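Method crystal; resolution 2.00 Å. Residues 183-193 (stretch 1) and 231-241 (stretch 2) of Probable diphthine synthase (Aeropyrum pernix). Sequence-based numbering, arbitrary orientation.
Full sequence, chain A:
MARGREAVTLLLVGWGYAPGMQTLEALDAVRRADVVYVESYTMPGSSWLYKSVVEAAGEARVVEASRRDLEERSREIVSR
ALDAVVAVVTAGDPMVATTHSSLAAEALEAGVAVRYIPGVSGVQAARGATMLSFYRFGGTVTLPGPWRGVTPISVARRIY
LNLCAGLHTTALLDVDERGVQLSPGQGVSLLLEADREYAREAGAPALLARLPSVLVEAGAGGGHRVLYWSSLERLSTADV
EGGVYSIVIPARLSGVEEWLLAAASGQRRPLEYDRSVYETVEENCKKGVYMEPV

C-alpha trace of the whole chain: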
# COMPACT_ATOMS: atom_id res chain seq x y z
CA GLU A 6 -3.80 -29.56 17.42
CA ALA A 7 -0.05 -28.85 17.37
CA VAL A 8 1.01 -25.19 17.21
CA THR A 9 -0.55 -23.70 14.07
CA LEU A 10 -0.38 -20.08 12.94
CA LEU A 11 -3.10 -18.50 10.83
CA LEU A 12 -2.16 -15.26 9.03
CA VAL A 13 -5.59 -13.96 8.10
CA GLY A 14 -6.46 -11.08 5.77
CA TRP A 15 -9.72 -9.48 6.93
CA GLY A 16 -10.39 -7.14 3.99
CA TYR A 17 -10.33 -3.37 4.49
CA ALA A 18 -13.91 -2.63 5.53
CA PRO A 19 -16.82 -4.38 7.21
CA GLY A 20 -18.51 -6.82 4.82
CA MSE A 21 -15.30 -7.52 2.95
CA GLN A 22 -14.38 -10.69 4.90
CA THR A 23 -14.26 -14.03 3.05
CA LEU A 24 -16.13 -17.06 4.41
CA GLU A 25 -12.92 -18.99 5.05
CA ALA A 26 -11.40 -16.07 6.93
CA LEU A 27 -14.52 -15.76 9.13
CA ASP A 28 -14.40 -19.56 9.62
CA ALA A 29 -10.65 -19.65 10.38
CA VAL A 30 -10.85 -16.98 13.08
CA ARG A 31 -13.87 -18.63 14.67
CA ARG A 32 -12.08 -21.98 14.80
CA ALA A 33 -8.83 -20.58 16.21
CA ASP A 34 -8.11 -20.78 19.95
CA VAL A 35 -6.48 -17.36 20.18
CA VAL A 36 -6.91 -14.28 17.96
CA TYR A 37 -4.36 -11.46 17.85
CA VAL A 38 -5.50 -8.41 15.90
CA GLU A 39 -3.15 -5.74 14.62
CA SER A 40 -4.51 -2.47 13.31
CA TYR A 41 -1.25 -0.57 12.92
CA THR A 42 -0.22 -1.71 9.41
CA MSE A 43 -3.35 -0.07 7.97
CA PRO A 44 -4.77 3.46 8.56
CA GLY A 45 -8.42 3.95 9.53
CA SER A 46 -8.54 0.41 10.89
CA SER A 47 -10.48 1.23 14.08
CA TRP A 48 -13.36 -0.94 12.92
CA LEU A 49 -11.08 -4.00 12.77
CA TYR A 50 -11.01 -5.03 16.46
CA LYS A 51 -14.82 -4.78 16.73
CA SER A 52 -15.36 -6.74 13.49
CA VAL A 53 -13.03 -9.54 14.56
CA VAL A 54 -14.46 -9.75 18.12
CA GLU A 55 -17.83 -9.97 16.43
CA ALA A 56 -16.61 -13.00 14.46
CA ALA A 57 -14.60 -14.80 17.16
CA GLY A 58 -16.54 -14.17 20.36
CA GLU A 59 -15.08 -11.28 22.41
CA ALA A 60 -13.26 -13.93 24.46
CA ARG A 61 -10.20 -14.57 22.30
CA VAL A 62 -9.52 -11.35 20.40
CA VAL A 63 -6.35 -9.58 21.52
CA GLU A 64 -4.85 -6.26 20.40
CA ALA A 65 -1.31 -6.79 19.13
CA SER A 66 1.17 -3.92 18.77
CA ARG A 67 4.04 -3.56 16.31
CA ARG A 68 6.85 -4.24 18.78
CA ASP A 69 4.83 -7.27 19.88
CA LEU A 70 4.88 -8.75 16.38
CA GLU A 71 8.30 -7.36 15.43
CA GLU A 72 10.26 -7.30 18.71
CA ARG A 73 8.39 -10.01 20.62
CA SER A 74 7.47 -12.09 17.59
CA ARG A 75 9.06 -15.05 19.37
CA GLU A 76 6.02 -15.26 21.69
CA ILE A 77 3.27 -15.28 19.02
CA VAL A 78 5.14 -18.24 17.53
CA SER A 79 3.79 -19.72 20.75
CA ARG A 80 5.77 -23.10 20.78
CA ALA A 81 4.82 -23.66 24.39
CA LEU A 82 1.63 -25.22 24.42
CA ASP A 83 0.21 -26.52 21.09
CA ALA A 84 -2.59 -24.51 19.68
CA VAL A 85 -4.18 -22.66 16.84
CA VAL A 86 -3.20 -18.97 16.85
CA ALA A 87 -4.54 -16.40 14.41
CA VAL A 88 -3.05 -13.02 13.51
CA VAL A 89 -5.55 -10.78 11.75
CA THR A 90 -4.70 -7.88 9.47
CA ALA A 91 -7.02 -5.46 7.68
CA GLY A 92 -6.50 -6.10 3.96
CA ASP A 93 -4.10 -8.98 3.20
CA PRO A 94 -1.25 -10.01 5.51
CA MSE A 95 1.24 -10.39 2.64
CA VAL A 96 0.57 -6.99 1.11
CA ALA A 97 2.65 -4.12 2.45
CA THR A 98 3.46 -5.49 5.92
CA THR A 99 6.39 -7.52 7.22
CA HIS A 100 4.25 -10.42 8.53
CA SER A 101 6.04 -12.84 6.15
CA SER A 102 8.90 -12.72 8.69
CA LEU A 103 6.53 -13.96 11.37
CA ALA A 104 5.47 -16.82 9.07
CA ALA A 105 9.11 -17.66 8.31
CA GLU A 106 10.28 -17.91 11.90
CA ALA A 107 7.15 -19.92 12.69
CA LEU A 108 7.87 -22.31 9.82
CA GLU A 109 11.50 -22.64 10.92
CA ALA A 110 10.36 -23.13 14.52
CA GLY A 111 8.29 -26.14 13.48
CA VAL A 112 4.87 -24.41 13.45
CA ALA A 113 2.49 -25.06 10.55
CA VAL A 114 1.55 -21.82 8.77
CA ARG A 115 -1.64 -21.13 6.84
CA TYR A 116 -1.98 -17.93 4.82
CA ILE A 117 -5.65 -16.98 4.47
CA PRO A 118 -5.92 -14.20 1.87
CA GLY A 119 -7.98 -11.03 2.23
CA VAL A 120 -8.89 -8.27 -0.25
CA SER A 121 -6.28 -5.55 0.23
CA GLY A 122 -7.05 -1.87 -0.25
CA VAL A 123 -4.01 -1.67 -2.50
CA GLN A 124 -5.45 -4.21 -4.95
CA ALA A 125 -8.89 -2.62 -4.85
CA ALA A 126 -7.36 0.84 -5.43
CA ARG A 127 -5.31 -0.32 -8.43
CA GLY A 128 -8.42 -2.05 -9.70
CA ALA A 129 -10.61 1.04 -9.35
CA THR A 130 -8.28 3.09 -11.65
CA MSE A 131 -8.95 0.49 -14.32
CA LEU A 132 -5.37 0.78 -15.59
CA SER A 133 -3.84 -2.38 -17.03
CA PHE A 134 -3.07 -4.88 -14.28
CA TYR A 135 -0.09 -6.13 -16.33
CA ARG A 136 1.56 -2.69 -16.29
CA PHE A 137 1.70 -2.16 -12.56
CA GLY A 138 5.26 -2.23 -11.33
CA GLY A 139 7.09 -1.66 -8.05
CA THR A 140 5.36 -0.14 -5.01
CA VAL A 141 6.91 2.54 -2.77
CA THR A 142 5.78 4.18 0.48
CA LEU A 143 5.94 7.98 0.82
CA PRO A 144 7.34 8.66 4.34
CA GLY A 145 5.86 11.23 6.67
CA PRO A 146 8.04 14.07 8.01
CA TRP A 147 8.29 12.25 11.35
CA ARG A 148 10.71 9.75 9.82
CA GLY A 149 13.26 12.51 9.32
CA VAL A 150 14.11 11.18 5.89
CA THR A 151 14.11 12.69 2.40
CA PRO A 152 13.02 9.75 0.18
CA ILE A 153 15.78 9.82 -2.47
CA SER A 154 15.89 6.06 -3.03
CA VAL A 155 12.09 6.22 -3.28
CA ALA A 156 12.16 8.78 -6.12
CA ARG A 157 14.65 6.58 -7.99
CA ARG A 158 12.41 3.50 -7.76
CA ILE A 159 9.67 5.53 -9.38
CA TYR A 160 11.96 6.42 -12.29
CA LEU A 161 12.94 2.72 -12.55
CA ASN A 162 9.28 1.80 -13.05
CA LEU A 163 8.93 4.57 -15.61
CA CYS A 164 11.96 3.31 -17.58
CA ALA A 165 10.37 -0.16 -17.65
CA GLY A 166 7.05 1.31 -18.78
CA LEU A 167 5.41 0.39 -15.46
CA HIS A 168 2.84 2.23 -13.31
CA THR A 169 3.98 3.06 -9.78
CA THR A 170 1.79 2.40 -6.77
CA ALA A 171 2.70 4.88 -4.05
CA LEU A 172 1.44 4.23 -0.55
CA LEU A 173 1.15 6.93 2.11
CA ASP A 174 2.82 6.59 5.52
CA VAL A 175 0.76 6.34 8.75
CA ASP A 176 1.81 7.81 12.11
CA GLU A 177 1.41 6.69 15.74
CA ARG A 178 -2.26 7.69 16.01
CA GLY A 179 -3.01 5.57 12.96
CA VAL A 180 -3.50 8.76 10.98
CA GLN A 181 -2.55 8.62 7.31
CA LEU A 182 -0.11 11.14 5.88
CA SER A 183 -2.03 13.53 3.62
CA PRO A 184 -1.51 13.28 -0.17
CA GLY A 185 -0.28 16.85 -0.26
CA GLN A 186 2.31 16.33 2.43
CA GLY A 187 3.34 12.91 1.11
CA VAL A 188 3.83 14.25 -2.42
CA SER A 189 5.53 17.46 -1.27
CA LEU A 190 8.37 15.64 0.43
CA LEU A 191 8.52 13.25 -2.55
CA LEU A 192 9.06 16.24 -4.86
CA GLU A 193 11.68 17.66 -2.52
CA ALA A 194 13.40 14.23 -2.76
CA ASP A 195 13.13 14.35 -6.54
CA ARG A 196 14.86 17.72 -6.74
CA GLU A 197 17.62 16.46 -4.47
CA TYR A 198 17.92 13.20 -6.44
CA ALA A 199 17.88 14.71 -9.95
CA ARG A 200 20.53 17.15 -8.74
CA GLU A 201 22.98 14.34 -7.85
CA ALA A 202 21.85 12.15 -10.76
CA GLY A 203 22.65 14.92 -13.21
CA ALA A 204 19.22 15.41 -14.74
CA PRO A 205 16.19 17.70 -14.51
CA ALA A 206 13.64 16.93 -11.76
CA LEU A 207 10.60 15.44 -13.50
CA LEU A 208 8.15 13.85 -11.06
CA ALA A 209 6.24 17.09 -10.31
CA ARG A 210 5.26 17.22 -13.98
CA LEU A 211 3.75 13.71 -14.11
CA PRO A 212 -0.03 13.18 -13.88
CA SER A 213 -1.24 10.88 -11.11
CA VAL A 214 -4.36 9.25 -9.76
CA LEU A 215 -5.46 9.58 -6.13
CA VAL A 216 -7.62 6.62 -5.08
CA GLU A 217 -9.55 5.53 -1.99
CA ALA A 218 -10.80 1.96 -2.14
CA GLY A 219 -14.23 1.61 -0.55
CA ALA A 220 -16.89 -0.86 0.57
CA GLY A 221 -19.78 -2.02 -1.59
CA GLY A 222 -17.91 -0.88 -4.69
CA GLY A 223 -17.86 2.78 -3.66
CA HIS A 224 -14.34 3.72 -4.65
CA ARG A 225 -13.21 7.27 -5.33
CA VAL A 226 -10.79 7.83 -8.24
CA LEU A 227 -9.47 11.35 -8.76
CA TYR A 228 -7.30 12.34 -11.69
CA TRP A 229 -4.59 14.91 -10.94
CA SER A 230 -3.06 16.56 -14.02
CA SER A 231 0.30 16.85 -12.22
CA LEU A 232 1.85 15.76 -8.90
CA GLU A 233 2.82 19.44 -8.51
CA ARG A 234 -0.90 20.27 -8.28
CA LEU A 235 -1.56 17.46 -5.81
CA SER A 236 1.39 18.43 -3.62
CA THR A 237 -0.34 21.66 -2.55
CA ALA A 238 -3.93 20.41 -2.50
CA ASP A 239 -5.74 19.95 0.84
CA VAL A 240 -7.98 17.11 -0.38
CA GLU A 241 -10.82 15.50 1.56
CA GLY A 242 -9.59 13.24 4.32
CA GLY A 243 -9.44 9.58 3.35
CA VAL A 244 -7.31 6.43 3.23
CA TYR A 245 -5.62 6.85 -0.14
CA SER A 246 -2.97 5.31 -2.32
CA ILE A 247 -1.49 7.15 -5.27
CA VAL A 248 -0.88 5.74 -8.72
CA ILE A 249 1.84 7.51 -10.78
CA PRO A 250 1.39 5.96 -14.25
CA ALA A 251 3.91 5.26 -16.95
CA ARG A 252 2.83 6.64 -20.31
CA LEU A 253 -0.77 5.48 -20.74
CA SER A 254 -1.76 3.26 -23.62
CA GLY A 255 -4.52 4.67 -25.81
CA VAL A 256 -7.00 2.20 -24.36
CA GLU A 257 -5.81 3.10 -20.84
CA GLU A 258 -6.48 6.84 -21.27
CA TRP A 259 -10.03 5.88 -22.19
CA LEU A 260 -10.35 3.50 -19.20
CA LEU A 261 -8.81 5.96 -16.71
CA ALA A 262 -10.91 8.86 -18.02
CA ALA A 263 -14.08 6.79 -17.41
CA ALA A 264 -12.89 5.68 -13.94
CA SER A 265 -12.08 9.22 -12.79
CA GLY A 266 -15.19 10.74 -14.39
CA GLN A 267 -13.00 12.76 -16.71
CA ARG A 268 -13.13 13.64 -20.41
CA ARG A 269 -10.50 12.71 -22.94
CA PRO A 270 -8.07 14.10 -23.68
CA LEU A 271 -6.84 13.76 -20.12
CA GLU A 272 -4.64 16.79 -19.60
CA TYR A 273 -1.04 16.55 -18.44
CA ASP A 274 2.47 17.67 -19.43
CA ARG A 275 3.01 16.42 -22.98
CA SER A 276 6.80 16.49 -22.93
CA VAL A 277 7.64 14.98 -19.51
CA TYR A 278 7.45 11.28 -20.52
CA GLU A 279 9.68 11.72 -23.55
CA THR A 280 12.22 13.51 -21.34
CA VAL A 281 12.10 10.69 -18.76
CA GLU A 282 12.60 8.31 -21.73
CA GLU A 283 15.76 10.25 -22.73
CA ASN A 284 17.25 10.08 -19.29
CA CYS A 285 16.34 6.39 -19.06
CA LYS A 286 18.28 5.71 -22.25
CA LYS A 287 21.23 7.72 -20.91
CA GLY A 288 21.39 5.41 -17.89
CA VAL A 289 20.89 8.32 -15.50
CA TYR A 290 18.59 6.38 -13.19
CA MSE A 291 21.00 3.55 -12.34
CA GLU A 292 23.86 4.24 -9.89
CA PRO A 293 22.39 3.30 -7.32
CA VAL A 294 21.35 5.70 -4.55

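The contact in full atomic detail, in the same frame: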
# COMPACT_ATOMS: atom_id res chain seq x y z
N SER A 183 -1.17 12.98 4.66
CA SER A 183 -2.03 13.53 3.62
C SER A 183 -1.32 13.45 2.28
O SER A 183 -0.10 13.49 2.22
CB SER A 183 -2.36 15.01 3.90
OG SER A 183 -1.20 15.81 3.80
N PRO A 184 -2.09 13.35 1.18
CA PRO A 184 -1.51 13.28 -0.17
C PRO A 184 -0.60 14.46 -0.43
O PRO A 184 0.53 14.31 -0.92
CB PRO A 184 -2.75 13.28 -1.08
CG PRO A 184 -3.75 12.52 -0.25
CD PRO A 184 -3.55 13.14 1.13
N GLY A 185 -1.07 15.65 -0.05
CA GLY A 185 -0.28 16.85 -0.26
C GLY A 185 1.05 16.82 0.46
O GLY A 185 2.07 17.20 -0.10
N GLN A 186 1.05 16.39 1.72
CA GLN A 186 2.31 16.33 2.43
C GLN A 186 3.17 15.18 1.89
O GLN A 186 4.38 15.34 1.70
CB GLN A 186 2.08 16.17 3.94
CG GLN A 186 3.37 16.03 4.72
CD GLN A 186 3.22 16.39 6.19
OE1 GLN A 186 2.17 16.18 6.80
NE2 GLN A 186 4.29 16.93 6.77
N GLY A 187 2.56 14.03 1.63
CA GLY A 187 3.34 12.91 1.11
C GLY A 187 4.05 13.25 -0.19
O GLY A 187 5.23 12.96 -0.38
N VAL A 188 3.30 13.86 -1.11
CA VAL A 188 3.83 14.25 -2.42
C VAL A 188 4.83 15.38 -2.31
O VAL A 188 5.82 15.39 -3.02
CB VAL A 188 2.67 14.65 -3.37
CG1 VAL A 188 3.21 15.08 -4.71
CG2 VAL A 188 1.72 13.47 -3.56
N SER A 189 4.58 16.35 -1.42
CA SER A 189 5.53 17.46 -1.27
C SER A 189 6.94 17.02 -0.93
O SER A 189 7.91 17.50 -1.53
CB SER A 189 5.06 18.45 -0.19
OG SER A 189 4.04 19.28 -0.71
N LEU A 190 7.06 16.13 0.04
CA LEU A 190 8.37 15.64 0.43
C LEU A 190 8.94 14.75 -0.68
O LEU A 190 10.16 14.65 -0.83
CB LEU A 190 8.29 14.86 1.75
CG LEU A 190 9.58 14.15 2.21
CD1 LEU A 190 10.74 15.16 2.32
CD2 LEU A 190 9.31 13.46 3.54
N LEU A 191 8.07 14.10 -1.44
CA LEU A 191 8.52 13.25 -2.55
C LEU A 191 9.18 14.18 -3.58
O LEU A 191 10.27 13.91 -4.09
CB LEU A 191 7.33 12.55 -3.21
CG LEU A 191 7.48 11.26 -4.05
CD1 LEU A 191 6.48 11.29 -5.21
CD2 LEU A 191 8.87 11.09 -4.56
N LEU A 192 8.52 15.29 -3.88
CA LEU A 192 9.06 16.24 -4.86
C LEU A 192 10.35 16.88 -4.35
O LEU A 192 11.26 17.15 -5.13
CB LEU A 192 8.00 17.29 -5.22
CG LEU A 192 6.74 16.69 -5.87
CD1 LEU A 192 5.74 17.78 -6.21
CD2 LEU A 192 7.16 15.93 -7.15
N GLU A 193 10.44 17.10 -3.04
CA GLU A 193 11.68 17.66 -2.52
C GLU A 193 12.78 16.61 -2.74
O GLU A 193 13.91 16.97 -3.08
CB GLU A 193 11.56 18.00 -1.03
CG GLU A 193 12.91 18.33 -0.36
CD GLU A 193 13.67 19.45 -1.07
OE1 GLU A 193 14.86 19.64 -0.76
OE2 GLU A 193 13.07 20.13 -1.94
N SER A 231 -1.13 16.82 -12.54
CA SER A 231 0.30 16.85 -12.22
C SER A 231 0.48 16.60 -10.71
O SER A 231 -0.39 16.96 -9.92
CB SER A 231 0.92 18.21 -12.57
OG SER A 231 0.48 19.21 -11.66
N LEU A 232 1.60 16.01 -10.32
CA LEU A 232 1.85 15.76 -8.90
C LEU A 232 2.11 17.12 -8.24
O LEU A 232 1.93 17.28 -7.03
CB LEU A 232 3.07 14.83 -8.72
CG LEU A 232 2.83 13.33 -8.90
CD1 LEU A 232 4.14 12.56 -8.79
CD2 LEU A 232 1.83 12.84 -7.83
N GLU A 233 2.56 18.09 -9.02
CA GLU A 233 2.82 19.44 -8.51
C GLU A 233 1.49 19.97 -7.94
O GLU A 233 1.44 20.48 -6.82
CB GLU A 233 3.30 20.33 -9.65
CG GLU A 233 3.67 21.75 -9.27
CD GLU A 233 4.77 21.81 -8.25
OE1 GLU A 233 4.50 22.24 -7.11
OE2 GLU A 233 5.91 21.41 -8.58
N ARG A 234 0.42 19.83 -8.71
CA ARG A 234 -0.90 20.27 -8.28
C ARG A 234 -1.37 19.55 -7.02
O ARG A 234 -1.94 20.16 -6.13
CB ARG A 234 -1.93 20.05 -9.39
CG ARG A 234 -1.90 21.08 -10.51
CD ARG A 234 -3.20 21.06 -11.29
NE ARG A 234 -4.34 21.33 -10.42
CZ ARG A 234 -5.61 21.26 -10.81
NH1 ARG A 234 -5.91 20.93 -12.06
NH2 ARG A 234 -6.58 21.53 -9.94
N LEU A 235 -1.14 18.25 -6.96
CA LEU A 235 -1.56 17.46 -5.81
C LEU A 235 -0.78 17.81 -4.57
O LEU A 235 -1.33 17.81 -3.47
CB LEU A 235 -1.39 15.96 -6.09
CG LEU A 235 -1.78 14.95 -5.01
CD1 LEU A 235 -3.21 15.20 -4.53
CD2 LEU A 235 -1.65 13.54 -5.60
N SER A 236 0.50 18.12 -4.74
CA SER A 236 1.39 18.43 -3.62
C SER A 236 0.92 19.59 -2.75
O SER A 236 1.27 19.66 -1.58
CB SER A 236 2.80 18.74 -4.13
OG SER A 236 2.79 19.94 -4.89
N THR A 237 0.14 20.50 -3.32
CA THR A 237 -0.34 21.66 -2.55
C THR A 237 -1.85 21.62 -2.32
O THR A 237 -2.43 22.58 -1.83
CB THR A 237 0.00 23.00 -3.26
OG1 THR A 237 -0.58 23.02 -4.57
CG2 THR A 237 1.50 23.19 -3.38
N ALA A 238 -2.49 20.51 -2.67
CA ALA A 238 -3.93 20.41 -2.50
C ALA A 238 -4.29 19.82 -1.13
O ALA A 238 -3.68 18.85 -0.67
CB ALA A 238 -4.51 19.55 -3.59
N ASP A 239 -5.26 20.44 -0.46
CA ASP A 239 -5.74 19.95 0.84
C ASP A 239 -6.99 19.15 0.48
O ASP A 239 -8.10 19.65 0.60
CB ASP A 239 -6.06 21.13 1.76
CG ASP A 239 -6.84 20.72 3.00
OD1 ASP A 239 -6.66 19.58 3.49
OD2 ASP A 239 -7.64 21.55 3.51
N VAL A 240 -6.83 17.91 0.03
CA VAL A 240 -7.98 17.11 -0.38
C VAL A 240 -8.80 16.57 0.79
O VAL A 240 -8.35 16.64 1.94
CB VAL A 240 -7.55 15.90 -1.26
CG1 VAL A 240 -6.63 16.37 -2.38
CG2 VAL A 240 -6.86 14.86 -0.42
N GLU A 241 -9.99 16.06 0.51
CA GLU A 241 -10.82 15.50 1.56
C GLU A 241 -10.04 14.41 2.28
O GLU A 241 -9.21 13.72 1.67
CB GLU A 241 -12.09 14.86 1.00
CG GLU A 241 -13.21 15.83 0.74
CD GLU A 241 -13.20 16.35 -0.67
OE1 GLU A 241 -14.03 17.24 -0.96
OE2 GLU A 241 -12.38 15.87 -1.48
O HOH W 1 -3.58 16.74 0.82

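Ser-236 loses the most surface in this contact, and Val-188 and Leu-192 pack against it. The two helices run at 126° to each other, and their axes approach to 8.3 Å. Apolar packing and a bridging water join the stretches.

The small side chain of Ser-236 is a knob among Gly-185, Val-188, Ser-189 and Leu-192. Ser-236 CB lies 3.7 Å from Val-188 CG1 and 3.7 Å from Leu-192 CD1. Ser-236 OG donates a hydrogen bond to Glu-233 O, very short at 2.4 Å, which satisfies the hydroxyl within its own stretch.

Val-188 points toward the other stretch. Val-188 CG1 is 4.0 Å from Leu-232 CB, and Val-188 CG2 is 3.9 Å from Leu-235 CD2. Leu-192 extends the apolar surface: Leu-192 CD1 reaches 4.1 Å from Glu-233 CA.

Gly-185 CA and Ser-236 CA are the closest CA pair, 4.1 Å apart. A CB on Gly-185 would lie 2.9 Å from Ala-238 O, a clash. Gly-185 CA instead makes a CA-H...O contact with Leu-235 O at 3.5 Å. A water oxygen accepts from Gly-185 N (2.9 Å) and donates to Ala-238 O (2.6 Å), bridging the stretches.

Pro-184 closes one end, with Pro-184 CG 3.9 Å from Val-240 CG2.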